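Local coordinates for malate dehydrogenase (Entamoeba histolytica, PDB 3I0P), which catalyses the NAD-dependent interconversion of malate and oxaloacetate, as a member of the malate/L-lactate dehydrogenase family, at the interface of chains A and B. Sequence-based numbering; all coordinates share one arbitrary frame. Chains: chain A/B, Malate dehydrogenase.

The interface of chains A and B. Residues chain A 178, 307-308, 311, 325; chain B 248, 252, 256.
Helix 297-312, the start of strand 178-182 and the loop at A:Thr325 of chain A meet helix 244-259 of chain B across the two-fold dimer interface of this malate/L-lactate dehydrogenase family enzyme. B:Glu252 buries 54 Å² against chain A. Its CG lies anti to the backbone N (chi1 -176°) and the chain stays extended beyond it, carrying the carboxylate between helix 297-312 and A:Tyr178; a long acidic side chain suits this reach. There OE2 of B:Glu252 comes 2.6 Å from OD1 of A:Asn308, with amide and carboxylate planes nearly perpendicular. As modelled, two acceptors face each other, so the pair is doubtful; a turned amide offering ND2, or a protonated carboxylate, could make it a hydrogen bond.

Hydrocarbon flanks this polar pair. CG2 of A:Ile307 packs 3.9 Å from the B:Glu252 CG methylene, while CD1 of A:Leu311 sits 3.7 Å from B:Glu252 CD; branched aliphatic chains fill these flanks without competing for polar atoms. A:Tyr178 presents its ring edge to B:Glu252 OE1, in the ring plane 3.7 Å from CE1, where the slightly positive aromatic rim probably suits an acidic neighbour. B:Ile256 suits two apolar partners: its CD1 lies over one face of that ring, offset toward the rim, and its CG1 is 4.0 Å from A:Ile307 CD1. One turn before the glutamate, B:Tyr248 is long enough to bring its phenol OH to A:Leu311 CD1 (3.7 Å) and to the methyl CG2 of the small A:Thr325.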
loop_
_atom_site.group_PDB
_atom_site.type_symbol
_atom_site.label_atom_id
_atom_site.label_comp_id
_atom_site.label_asym_id
_atom_site.label_seq_id
_atom_site.Cartn_x
_atom_site.Cartn_y
_atom_site.Cartn_z
ATOM N N TYR A 178 0.688 14.131 -7.261
ATOM C CA TYR A 178 1.250 12.818 -7.052
ATOM C C TYR A 178 0.130 11.837 -7.344
ATOM O O TYR A 178 -0.995 12.000 -6.855
ATOM C CB TYR A 178 1.721 12.677 -5.603
ATOM C CG TYR A 178 2.018 11.254 -5.141
ATOM C CD1 TYR A 178 3.329 10.810 -4.996
ATOM C CD2 TYR A 178 0.989 10.373 -4.815
ATOM C CE1 TYR A 178 3.600 9.515 -4.558
ATOM C CE2 TYR A 178 1.251 9.087 -4.383
ATOM C CZ TYR A 178 2.552 8.662 -4.254
ATOM O OH TYR A 178 2.811 7.382 -3.823
ATOM N N ILE A 307 9.225 17.249 -1.357
ATOM C CA ILE A 307 9.609 15.831 -1.328
ATOM C C ILE A 307 9.990 15.363 -2.740
ATOM O O ILE A 307 11.073 14.811 -2.939
ATOM C CB ILE A 307 8.517 14.929 -0.638
ATOM C CG1 ILE A 307 8.619 15.036 0.891
ATOM C CG2 ILE A 307 8.624 13.458 -1.059
ATOM C CD1 ILE A 307 7.304 14.819 1.626
ATOM N N ASN A 308 9.114 15.628 -3.710
ATOM C CA ASN A 308 9.359 15.309 -5.117
ATOM C C ASN A 308 10.634 15.942 -5.662
ATOM O O ASN A 308 11.448 15.266 -6.316
ATOM C CB ASN A 308 8.162 15.727 -5.979
ATOM C CG ASN A 308 6.968 14.795 -5.822
ATOM O OD1 ASN A 308 7.108 13.674 -5.347
ATOM N ND2 ASN A 308 5.796 15.252 -6.234
ATOM N N LEU A 311 13.672 14.333 -4.155
ATOM C CA LEU A 311 13.829 12.995 -4.726
ATOM C C LEU A 311 14.507 13.047 -6.098
ATOM O O LEU A 311 15.499 12.346 -6.329
ATOM C CB LEU A 311 12.479 12.265 -4.797
ATOM C CG LEU A 311 11.872 11.712 -3.493
ATOM C CD1 LEU A 311 10.458 11.204 -3.748
ATOM C CD2 LEU A 311 12.736 10.611 -2.867
ATOM N N THR A 325 8.604 10.832 -10.315
ATOM C CA THR A 325 7.719 10.606 -9.187
ATOM C C THR A 325 6.336 10.169 -9.706
ATOM O O THR A 325 6.020 10.337 -10.892
ATOM C CB THR A 325 7.607 11.844 -8.268
ATOM O OG1 THR A 325 7.036 12.924 -9.000
ATOM C CG2 THR A 325 8.972 12.265 -7.733
ATOM N N TYR B 248 8.919 2.031 -4.446
ATOM C CA TYR B 248 9.387 3.411 -4.348
ATOM C C TYR B 248 8.227 4.405 -4.157
ATOM O O TYR B 248 8.260 5.221 -3.232
ATOM C CB TYR B 248 10.256 3.740 -5.569
ATOM C CG TYR B 248 10.483 5.199 -5.873
ATOM C CD1 TYR B 248 10.824 6.115 -4.864
ATOM C CD2 TYR B 248 10.388 5.670 -7.189
ATOM C CE1 TYR B 248 11.034 7.465 -5.156
ATOM C CE2 TYR B 248 10.618 7.015 -7.495
ATOM C CZ TYR B 248 10.939 7.903 -6.476
ATOM O OH TYR B 248 11.147 9.227 -6.780
ATOM N N GLU B 252 7.178 6.607 -0.764
ATOM C CA GLU B 252 6.858 8.035 -0.747
ATOM C C GLU B 252 5.481 8.322 -0.137
ATOM O O GLU B 252 5.331 9.280 0.638
ATOM C CB GLU B 252 6.978 8.667 -2.135
ATOM C CG GLU B 252 6.749 10.170 -2.077
ATOM C CD GLU B 252 6.816 10.878 -3.411
ATOM O OE1 GLU B 252 7.189 10.270 -4.441
ATOM O OE2 GLU B 252 6.488 12.074 -3.412
ATOM N N ILE B 256 4.825 10.977 2.845
ATOM C CA ILE B 256 3.899 12.110 2.756
ATOM C C ILE B 256 2.850 12.038 3.853
ATOM O O ILE B 256 2.591 13.029 4.528
ATOM C CB ILE B 256 3.226 12.175 1.386
ATOM C CG1 ILE B 256 4.253 12.556 0.323
ATOM C CG2 ILE B 256 2.059 13.153 1.393
ATOM C CD1 ILE B 256 3.761 12.326 -1.078
#